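Local coordinates for cellulosome protein dockerin type I (Clostridium thermocellum, PDB 2WZ8) that probably binds carbohydrate as a family 35 carbohydrate-binding module with a beta-sandwich fold and a bound calcium ion, within a protein of the cellulosome, at residues 8-13 / 51-57; 23-27 / 37-41; 66-72 / 102-108. All coordinates share one frame. Where two conformers were deposited one is given. Residues are numbered along the deposited sequence.

Contact 1 (8-13 / 51-57). With CA (calcium ion), chain B.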
loop_
_atom_site.group_PDB
_atom_site.type_symbol
_atom_site.label_atom_id
_atom_site.label_comp_id
_atom_site.label_asym_id
_atom_site.label_seq_id
_atom_site.Cartn_x
_atom_site.Cartn_y
_atom_site.Cartn_z
ATOM N N ILE A 8 11.359 -0.586 12.177
ATOM C CA ILE A 8 12.398 0.409 11.988
ATOM C C ILE A 8 11.844 1.738 11.506
ATOM O O ILE A 8 12.397 2.792 11.823
ATOM C CB ILE A 8 13.613 -0.128 11.192
ATOM C CG1 ILE A 8 13.901 0.663 9.943
ATOM C CG2 ILE A 8 13.535 -1.643 10.962
ATOM C CD1 ILE A 8 15.202 0.261 9.411
ATOM N N ASN A 9 10.687 1.692 10.850
ATOM C CA ASN A 9 9.947 2.935 10.473
ATOM C C ASN A 9 8.445 2.632 10.122
ATOM O O ASN A 9 8.118 1.580 9.596
ATOM C CB ASN A 9 10.692 3.663 9.321
ATOM C CG ASN A 9 11.899 4.528 9.802
ATOM O OD1 ASN A 9 11.737 5.351 10.690
ATOM N ND2 ASN A 9 13.092 4.361 9.183
ATOM N N VAL A 10 7.540 3.533 10.484
ATOM C CA VAL A 10 6.119 3.527 10.042
ATOM C C VAL A 10 5.838 4.721 9.163
ATOM O O VAL A 10 6.289 5.826 9.441
ATOM C CB VAL A 10 5.158 3.548 11.230
ATOM C CG1 VAL A 10 3.716 3.617 10.790
ATOM C CG2 VAL A 10 5.456 2.319 12.160
ATOM N N TYR A 11 5.093 4.475 8.087
ATOM C CA TYR A 11 4.722 5.498 7.111
ATOM C C TYR A 11 3.225 5.433 6.818
ATOM O O TYR A 11 2.694 4.425 6.335
ATOM C CB TYR A 11 5.492 5.318 5.798
ATOM C CG TYR A 11 6.991 5.233 6.004
ATOM C CD1 TYR A 11 7.769 6.374 5.996
ATOM C CD2 TYR A 11 7.610 4.024 6.279
ATOM C CE1 TYR A 11 9.155 6.311 6.212
ATOM C CE2 TYR A 11 8.994 3.957 6.513
ATOM C CZ TYR A 11 9.751 5.097 6.451
ATOM O OH TYR A 11 11.116 5.020 6.694
ATOM N N GLU A 12 2.565 6.549 7.092
ATOM C CA GLU A 12 1.143 6.667 6.772
ATOM C C GLU A 12 0.970 6.779 5.274
ATOM O O GLU A 12 1.730 7.482 4.600
ATOM C CB GLU A 12 0.526 7.876 7.459
ATOM C CG GLU A 12 0.480 7.743 8.959
ATOM C CD GLU A 12 -0.536 6.722 9.519
ATOM O OE1 GLU A 12 -1.373 6.180 8.751
ATOM O OE2 GLU A 12 -0.472 6.478 10.771
ATOM N N ALA A 13 -0.058 6.135 4.735
ATOM C CA ALA A 13 -0.322 6.228 3.304
ATOM C C ALA A 13 -0.555 7.702 2.875
ATOM O O ALA A 13 -0.147 8.157 1.813
ATOM C CB ALA A 13 -1.524 5.369 2.958
ATOM N N PHE A 51 5.056 5.624 -1.834
ATOM C CA PHE A 51 5.775 6.003 -0.624
ATOM C C PHE A 51 7.157 6.398 -1.057
ATOM O O PHE A 51 7.880 5.634 -1.686
ATOM C CB PHE A 51 5.884 4.826 0.369
ATOM C CG PHE A 51 4.574 4.427 0.994
ATOM C CD1 PHE A 51 4.219 4.930 2.262
ATOM C CD2 PHE A 51 3.692 3.607 0.340
ATOM C CE1 PHE A 51 3.037 4.572 2.871
ATOM C CE2 PHE A 51 2.504 3.253 0.916
ATOM C CZ PHE A 51 2.160 3.742 2.219
ATOM N N ASN A 52 7.481 7.617 -0.712
ATOM C CA ASN A 52 8.743 8.178 -0.959
ATOM C C ASN A 52 9.529 8.129 0.375
ATOM O O ASN A 52 9.013 8.355 1.491
ATOM C CB ASN A 52 8.631 9.625 -1.491
ATOM C CG ASN A 52 7.896 9.707 -2.797
ATOM O OD1 ASN A 52 8.205 8.940 -3.736
ATOM N ND2 ASN A 52 6.923 10.663 -2.906
ATOM N N ASN A 53 10.790 7.930 0.196
ATOM C CA ASN A 53 11.777 8.048 1.255
ATOM C C ASN A 53 11.525 7.096 2.393
ATOM O O ASN A 53 11.534 7.441 3.577
ATOM C CB ASN A 53 11.879 9.499 1.730
ATOM C CG ASN A 53 12.255 10.431 0.598
ATOM O OD1 ASN A 53 11.539 11.432 0.323
ATOM N ND2 ASN A 53 13.306 10.101 -0.109
ATOM N N VAL A 54 11.360 5.853 2.007
ATOM C CA VAL A 54 11.360 4.748 2.968
ATOM C C VAL A 54 12.822 4.416 3.251
ATOM O O VAL A 54 13.553 3.907 2.418
ATOM C CB VAL A 54 10.581 3.549 2.412
ATOM C CG1 VAL A 54 10.692 2.312 3.349
ATOM C CG2 VAL A 54 9.121 3.964 2.140
ATOM N N TYR A 55 13.243 4.753 4.447
ATOM C CA TYR A 55 14.652 4.726 4.824
ATOM C C TYR A 55 15.005 3.521 5.657
ATOM O O TYR A 55 14.395 3.270 6.706
ATOM C CB TYR A 55 15.029 5.988 5.626
ATOM C CG TYR A 55 16.498 6.056 5.913
ATOM C CD1 TYR A 55 17.373 6.747 5.083
ATOM C CD2 TYR A 55 17.017 5.396 6.999
ATOM C CE1 TYR A 55 18.734 6.773 5.352
ATOM C CE2 TYR A 55 18.366 5.416 7.266
ATOM C CZ TYR A 55 19.215 6.106 6.443
ATOM O OH TYR A 55 20.579 6.149 6.758
ATOM N N VAL A 56 16.042 2.818 5.200
ATOM C CA VAL A 56 16.694 1.770 6.000
ATOM C C VAL A 56 18.213 1.928 5.963
ATOM O O VAL A 56 18.762 2.424 5.002
ATOM C CB VAL A 56 16.290 0.357 5.551
ATOM C CG1 VAL A 56 14.808 0.095 5.811
ATOM C CG2 VAL A 56 16.683 0.089 4.110
ATOM N N PRO A 57 18.901 1.487 7.024
ATOM C CA PRO A 57 20.345 1.694 7.079
ATOM C C PRO A 57 21.169 0.673 6.296
ATOM O O PRO A 57 22.376 0.871 6.079
ATOM C CB PRO A 57 20.646 1.506 8.569
ATOM C CG PRO A 57 19.625 0.577 9.019
ATOM C CD PRO A 57 18.375 1.002 8.313
HETATM CA CA CA B . -3.429 6.257 7.748
#
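In a beta sandwich, strands of different sheets meet through side chains, and residues 8-13 and 51-57 illustrate this at one margin of the fold. Strand 9-12 edges the four-stranded sheet and strand 51-56 belongs to the five-stranded one; their axes approach to 8.2 Å, nearly antiparallel at 167°. Backbone hydrogen bonds join Ile8, Asn9, Tyr11 and Ala13 to Ile146, Ile144 and Asp142 of strand 140-147, Ile8 and Asn9 both facing Ile146 in a classic beta bulge; Ala13 O also accepts from Asn18 ND2. The two hydrogen bonds between the segments each use a side chain of 8-13: Tyr55 N donates to Tyr11 OH (3.1 Å), and Tyr55 O accepts from Asn9 ND2 (3.0 Å). Val54 O accepts from Asn125 ND2, and the Asn52 amide bonds to Ala17 O, Thr19 OG1 and Gln50 NE2. Val54 CG2 lies over one face of the Tyr11 ring, and Phe51 CD1 is 3.8 Å from Tyr11 CB. Glu12 points away from strand 51-56, and its OE1 binds calcium at 2.3 Å, in a site shared with Glu14, Ser33, Gln36 and Asp142. At the apolar margin, Ile8 CD1 lies 3.4 Å from Pro57 CD.

Contact 2 (23-27 / 37-41)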
loop_
_atom_site.group_PDB
_atom_site.type_symbol
_atom_site.label_atom_id
_atom_site.label_comp_id
_atom_site.label_asym_id
_atom_site.label_seq_id
_atom_site.Cartn_x
_atom_site.Cartn_y
_atom_site.Cartn_z
ATOM N N ALA A 23 -6.308 9.186 -9.996
ATOM C CA ALA A 23 -7.497 9.138 -9.176
ATOM C C ALA A 23 -7.245 8.717 -7.720
ATOM O O ALA A 23 -8.164 8.767 -6.876
ATOM C CB ALA A 23 -8.559 8.207 -9.799
ATOM N N ALA A 24 -6.020 8.313 -7.394
ATOM C CA ALA A 24 -5.771 7.902 -5.999
ATOM C C ALA A 24 -5.957 9.142 -5.122
ATOM O O ALA A 24 -5.499 10.232 -5.472
ATOM C CB ALA A 24 -4.362 7.300 -5.826
ATOM N N VAL A 25 -6.566 8.963 -3.953
ATOM C CA VAL A 25 -6.932 10.087 -3.124
ATOM C C VAL A 25 -6.846 9.785 -1.622
ATOM O O VAL A 25 -7.174 8.696 -1.170
ATOM C CB VAL A 25 -8.357 10.576 -3.540
ATOM C CG1 VAL A 25 -9.428 9.443 -3.294
ATOM C CG2 VAL A 25 -8.678 11.949 -2.927
ATOM N N ARG A 26 -6.404 10.775 -0.859
ATOM C CA ARG A 26 -6.476 10.739 0.614
ATOM C C ARG A 26 -7.888 10.984 1.051
ATOM O O ARG A 26 -8.522 11.918 0.586
ATOM C CB ARG A 26 -5.607 11.838 1.234
ATOM C CG ARG A 26 -4.125 11.709 0.971
ATOM C CD ARG A 26 -3.336 12.946 1.454
ATOM N NE ARG A 26 -1.910 12.760 1.284
ATOM C CZ ARG A 26 -1.237 13.000 0.166
ATOM N NH1 ARG A 26 -1.849 13.470 -0.902
ATOM N NH2 ARG A 26 0.059 12.763 0.130
ATOM N N GLN A 27 -8.367 10.133 1.954
ATOM C CA GLN A 27 -9.715 10.263 2.496
ATOM C C GLN A 27 -9.705 10.010 3.996
ATOM O O GLN A 27 -8.863 9.276 4.520
ATOM C CB GLN A 27 -10.719 9.373 1.745
ATOM C CG GLN A 27 -11.039 9.915 0.368
ATOM C CD GLN A 27 -12.058 9.137 -0.439
ATOM O OE1 GLN A 27 -12.425 7.982 -0.138
ATOM N NE2 GLN A 27 -12.486 9.758 -1.530
ATOM N N TYR A 37 -6.695 7.440 5.132
ATOM C CA TYR A 37 -6.196 6.337 4.275
ATOM C C TYR A 37 -6.136 6.836 2.855
ATOM O O TYR A 37 -6.552 7.973 2.554
ATOM C CB TYR A 37 -7.044 5.078 4.390
ATOM C CG TYR A 37 -8.401 5.272 3.789
ATOM C CD1 TYR A 37 -8.659 4.908 2.474
ATOM C CD2 TYR A 37 -9.425 5.857 4.524
ATOM C CE1 TYR A 37 -9.868 5.150 1.891
ATOM C CE2 TYR A 37 -10.677 6.089 3.929
ATOM C CZ TYR A 37 -10.883 5.718 2.637
ATOM O OH TYR A 37 -12.104 5.935 2.027
ATOM N N VAL A 38 -5.573 6.014 1.969
ATOM C CA VAL A 38 -5.574 6.314 0.529
ATOM C C VAL A 38 -6.423 5.286 -0.184
ATOM O O VAL A 38 -6.258 4.106 -0.010
ATOM C CB VAL A 38 -4.141 6.420 -0.045
ATOM C CG1 VAL A 38 -4.189 6.570 -1.557
ATOM C CG2 VAL A 38 -3.453 7.591 0.552
ATOM N N GLY A 39 -7.377 5.783 -0.974
ATOM C CA GLY A 39 -8.311 4.963 -1.740
ATOM C C GLY A 39 -8.145 5.190 -3.225
ATOM O O GLY A 39 -7.387 6.047 -3.672
ATOM N N TRP A 40 -8.955 4.453 -3.951
ATOM C CA TRP A 40 -9.071 4.496 -5.420
ATOM C C TRP A 40 -7.724 4.265 -6.091
ATOM O O TRP A 40 -7.364 4.889 -7.085
ATOM C CB TRP A 40 -9.769 5.771 -5.882
ATOM C CG TRP A 40 -11.138 5.769 -5.327
ATOM C CD1 TRP A 40 -11.569 6.388 -4.176
ATOM C CD2 TRP A 40 -12.253 4.989 -5.782
ATOM N NE1 TRP A 40 -12.880 6.060 -3.920
ATOM C CE2 TRP A 40 -13.325 5.209 -4.885
ATOM C CE3 TRP A 40 -12.442 4.119 -6.847
ATOM C CZ2 TRP A 40 -14.560 4.590 -5.026
ATOM C CZ3 TRP A 40 -13.679 3.517 -7.002
ATOM C CH2 TRP A 40 -14.723 3.768 -6.094
ATOM N N ILE A 41 -7.006 3.313 -5.507
ATOM C CA ILE A 41 -5.757 2.802 -6.098
ATOM C C ILE A 41 -6.126 1.663 -7.029
ATOM O O ILE A 41 -6.537 0.606 -6.609
ATOM C CB ILE A 41 -4.769 2.286 -5.026
ATOM C CG1 ILE A 41 -4.475 3.334 -3.963
ATOM C CG2 ILE A 41 -3.485 1.799 -5.674
ATOM C CD1 ILE A 41 -3.862 2.722 -2.695
#
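Four backbone hydrogen bonds, in two reciprocal pairs, hold residues 23-27 against 37-41. Val25 N donates to Gly39 O (3.0 Å) and Gly39 N returns a bond to Val25 O (2.9 Å); two residues further along the first strand, Gln27 N reaches Tyr37 O and Tyr37 N reaches Gln27 O, both at 2.9 Å. Between these hydrogen-bonded pairs sits the non-hydrogen-bonded pair Arg26 and Val38, whose CA atoms are 4.5 Å apart. Here CA-H groups approach the carbonyls: Arg26 CA lies 3.4 Å from Tyr37 O, and Val38 CA 3.3 Å from Val25 O. The pattern defines an antiparallel beta hairpin, strands 25-28 and 36-39, joined to the sandwich by backbone hydrogen bonds of Val38 with Ile141 on strand 140-147 and of Ile41 with Ala138. It is markedly twisted: the N-to-C directions of the short strand segments lie 133° apart, well short of 180°. On the face carrying Val25, Gln27 and Tyr37, Gln27 OE1 comes 3.0 Å from Tyr37 OH. Gly39 belongs to this face too, and a CB there would be crowded by Tyr37 CE1. Trp40, with positive phi just past the strand, presents its ring edge to Val25, CD1 standing 3.8 Å from CG1, and makes an edge-to-face pair with Tyr137. The reverse face holds Val38, which packs on Leu20 and Leu49, and Arg26, whose guanidinium is hydrogen-bonded to the backbone oxygens of Glu14 and Asp15. Just before strand 25-28, Ala24 CB rests 4.3 Å from Val38 CG1.

Contact 3 (66-72 / 102-108)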
loop_
_atom_site.group_PDB
_atom_site.type_symbol
_atom_site.label_atom_id
_atom_site.label_comp_id
_atom_site.label_asym_id
_atom_site.label_seq_id
_atom_site.Cartn_x
_atom_site.Cartn_y
_atom_site.Cartn_z
ATOM N N VAL A 66 1.672 -4.197 5.828
ATOM C CA VAL A 66 0.709 -3.314 5.175
ATOM C C VAL A 66 -0.600 -3.386 5.932
ATOM O O VAL A 66 -1.175 -4.465 6.109
ATOM C CB VAL A 66 0.487 -3.723 3.698
ATOM C CG1 VAL A 66 -0.511 -2.784 2.988
ATOM C CG2 VAL A 66 1.812 -3.769 2.903
ATOM N N GLN A 67 -1.066 -2.226 6.367
ATOM C CA GLN A 67 -2.390 -2.107 7.003
ATOM C C GLN A 67 -3.373 -1.572 5.977
ATOM O O GLN A 67 -3.135 -0.555 5.365
ATOM C CB GLN A 67 -2.357 -1.237 8.255
ATOM C CG GLN A 67 -3.698 -1.209 8.988
ATOM C CD GLN A 67 -3.603 -0.780 10.418
ATOM O OE1 GLN A 67 -4.157 0.270 10.820
ATOM N NE2 GLN A 67 -2.916 -1.573 11.206
ATOM N N PHE A 68 -4.461 -2.298 5.807
ATOM C CA PHE A 68 -5.351 -2.109 4.650
ATOM C C PHE A 68 -6.792 -2.480 4.977
ATOM O O PHE A 68 -7.047 -3.207 5.952
ATOM C CB PHE A 68 -4.836 -2.942 3.454
ATOM C CG PHE A 68 -5.030 -4.425 3.632
ATOM C CD1 PHE A 68 -6.166 -5.052 3.150
ATOM C CD2 PHE A 68 -4.115 -5.166 4.367
ATOM C CE1 PHE A 68 -6.397 -6.384 3.363
ATOM C CE2 PHE A 68 -4.353 -6.504 4.614
ATOM C CZ PHE A 68 -5.487 -7.116 4.098
ATOM N N ALA A 69 -7.707 -2.027 4.109
ATOM C CA ALA A 69 -9.108 -2.454 4.136
ATOM C C ALA A 69 -9.503 -2.962 2.763
ATOM O O ALA A 69 -9.083 -2.428 1.761
ATOM C CB ALA A 69 -10.027 -1.347 4.622
ATOM N N ASN A 70 -10.334 -3.993 2.756
ATOM C CA ASN A 70 -10.855 -4.573 1.521
ATOM C C ASN A 70 -12.174 -5.274 1.791
ATOM O O ASN A 70 -12.173 -6.341 2.380
ATOM C CB ASN A 70 -9.878 -5.593 0.907
ATOM C CG ASN A 70 -10.540 -6.430 -0.197
ATOM O OD1 ASN A 70 -11.511 -5.974 -0.816
ATOM N ND2 ASN A 70 -10.048 -7.641 -0.418
ATOM N N ALA A 71 -13.293 -4.686 1.338
ATOM C CA ALA A 71 -14.628 -5.291 1.524
ATOM C C ALA A 71 -15.322 -5.585 0.215
ATOM O O ALA A 71 -16.549 -5.640 0.161
ATOM C CB ALA A 71 -15.519 -4.421 2.435
ATOM N N GLU A 72 -14.536 -5.791 -0.829
ATOM C CA GLU A 72 -15.092 -6.102 -2.149
ATOM C C GLU A 72 -15.855 -7.422 -2.146
ATOM O O GLU A 72 -15.415 -8.428 -1.591
ATOM C CB GLU A 72 -14.006 -6.133 -3.219
ATOM C CG GLU A 72 -14.590 -6.231 -4.626
ATOM C CD GLU A 72 -13.609 -6.051 -5.710
ATOM O OE1 GLU A 72 -12.685 -5.232 -5.587
ATOM O OE2 GLU A 72 -13.818 -6.713 -6.768
ATOM N N PHE A 102 -4.594 -9.547 -1.484
ATOM C CA PHE A 102 -5.002 -9.096 -0.147
ATOM C C PHE A 102 -6.369 -9.641 0.211
ATOM O O PHE A 102 -7.354 -9.468 -0.534
ATOM C CB PHE A 102 -5.052 -7.569 -0.111
ATOM C CG PHE A 102 -3.709 -6.924 -0.050
ATOM C CD1 PHE A 102 -3.149 -6.606 1.163
ATOM C CD2 PHE A 102 -3.008 -6.609 -1.210
ATOM C CE1 PHE A 102 -1.882 -6.015 1.238
ATOM C CE2 PHE A 102 -1.782 -5.970 -1.132
ATOM C CZ PHE A 102 -1.224 -5.680 0.092
ATOM N N PHE A 103 -6.417 -10.292 1.369
ATOM C CA PHE A 103 -7.639 -10.891 1.907
ATOM C C PHE A 103 -8.715 -9.835 2.189
ATOM O O PHE A 103 -8.510 -8.628 2.139
ATOM C CB PHE A 103 -7.362 -11.779 3.141
ATOM C CG PHE A 103 -6.760 -11.051 4.335
ATOM C CD1 PHE A 103 -7.547 -10.243 5.149
ATOM C CD2 PHE A 103 -5.416 -11.195 4.669
ATOM C CE1 PHE A 103 -6.994 -9.630 6.247
ATOM C CE2 PHE A 103 -4.887 -10.536 5.763
ATOM C CZ PHE A 103 -5.662 -9.769 6.547
ATOM N N ASN A 104 -9.913 -10.334 2.414
ATOM C CA ASN A 104 -11.049 -9.481 2.643
ATOM C C ASN A 104 -11.189 -9.174 4.138
ATOM O O ASN A 104 -11.228 -10.075 4.985
ATOM C CB ASN A 104 -12.303 -10.155 2.074
ATOM C CG ASN A 104 -13.402 -9.185 1.730
ATOM O OD1 ASN A 104 -14.135 -8.751 2.610
ATOM N ND2 ASN A 104 -13.543 -8.849 0.440
ATOM N N THR A 105 -11.303 -7.890 4.458
ATOM C CA THR A 105 -11.510 -7.430 5.833
ATOM C C THR A 105 -12.999 -7.264 6.201
ATOM O O THR A 105 -13.332 -6.928 7.340
ATOM C CB THR A 105 -10.800 -6.103 6.103
ATOM O OG1 THR A 105 -11.431 -5.069 5.335
ATOM C CG2 THR A 105 -9.327 -6.193 5.796
ATOM N N ARG A 106 -13.849 -7.440 5.199
ATOM C CA ARG A 106 -15.326 -7.492 5.334
ATOM C C ARG A 106 -16.024 -6.166 5.686
ATOM O O ARG A 106 -17.245 -6.095 5.801
ATOM C CB ARG A 106 -15.757 -8.569 6.338
ATOM C CG ARG A 106 -15.455 -9.977 5.922
ATOM C CD ARG A 106 -15.942 -11.027 6.976
ATOM N NE ARG A 106 -15.795 -12.363 6.433
ATOM C CZ ARG A 106 -16.690 -12.964 5.665
ATOM N NH1 ARG A 106 -17.801 -12.328 5.329
ATOM N NH2 ARG A 106 -16.451 -14.187 5.197
ATOM N N GLY A 107 -15.238 -5.129 5.802
ATOM C CA GLY A 107 -15.691 -3.780 6.018
ATOM C C GLY A 107 -14.707 -2.761 5.560
ATOM O O GLY A 107 -13.513 -2.907 5.781
ATOM N N TRP A 108 -15.199 -1.690 4.965
ATOM C CA TRP A 108 -14.293 -0.633 4.466
ATOM C C TRP A 108 -13.639 0.185 5.565
ATOM O O TRP A 108 -12.642 0.867 5.321
ATOM C CB TRP A 108 -14.978 0.265 3.414
ATOM C CG TRP A 108 -15.333 -0.478 2.209
ATOM C CD1 TRP A 108 -16.582 -0.863 1.811
ATOM C CD2 TRP A 108 -14.431 -0.984 1.222
ATOM N NE1 TRP A 108 -16.504 -1.603 0.673
ATOM C CE2 TRP A 108 -15.190 -1.701 0.289
ATOM C CE3 TRP A 108 -13.042 -0.944 1.070
ATOM C CZ2 TRP A 108 -14.625 -2.301 -0.844
ATOM C CZ3 TRP A 108 -12.481 -1.572 -0.026
ATOM C CH2 TRP A 108 -13.269 -2.245 -0.966
HETATM O O HOH W 1 -18.026 -3.734 -1.047
HETATM O O HOH W 2 -16.863 -7.897 2.158
#
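Strand 60-69 of the beta sandwich runs out into a loop, and there Asn70 is the main polar partner of residues 102-108, the end of strand 98-102 and the loop that follows. Phe102 comes first: its ring edge meets the face of Phe68 (centroids 4.8 Å apart, planes at 66°), and Val66 CG1 lies 3.9 Å from its CE1. Phe103 extends the aromatic cluster by offering its own face to the edge of Phe68, while its O accepts from Asn70 ND2 at 3.1 Å. Asn104 forms an Asx turn, OD1 receiving Arg106 N at 2.9 Å, matching the Asx turn in which Asn70 OD1 receives Glu72 N at 3.0 Å. Next, Thr105 pairs with Asn70 twice: its OG1, also hydrogen-bonded to Thr110 O, accepts from Asn70 N at 3.0 Å, and its N donates to Asn70 O at 2.7 Å. Arg106 N adds only a weak bond to that carbonyl. Gly107 N passes 3.5 Å from Ala71 CB. Trp108 covers Ala71: CB sits 3.5 Å from the centroid of the five-membered indole ring in a CH-pi contact, and one water accepts from Trp108 NE1 (3.1 Å) while donating to Ala71 O (2.7 Å).

Overall arrangement
Together the contacts show how one beta sandwich uses different means at different places: side-chain bridges between its sheets in contact 1, a backbone-bonded hairpin in contact 2, strand-end-to-loop bonding and an aromatic cluster in contact 3. Contacts 1 and 3 lie on opposite sides of the chain's centre, their centres 22 Å apart, yet both reach the four-stranded sheet. Contact 2 touches contact 1, Val38 CG2 lying 3.6 Å from Ala13 O, and comes within about 6 Å of contact 3, nearest atoms. The calcium ion lies near both contacts 1 and 2: Glu12 binds it, and the Tyr37 side chain is about 5 Å away, though not a ligand. The side chain of Phe68 in contact 3 is about 10 Å from the calcium ion.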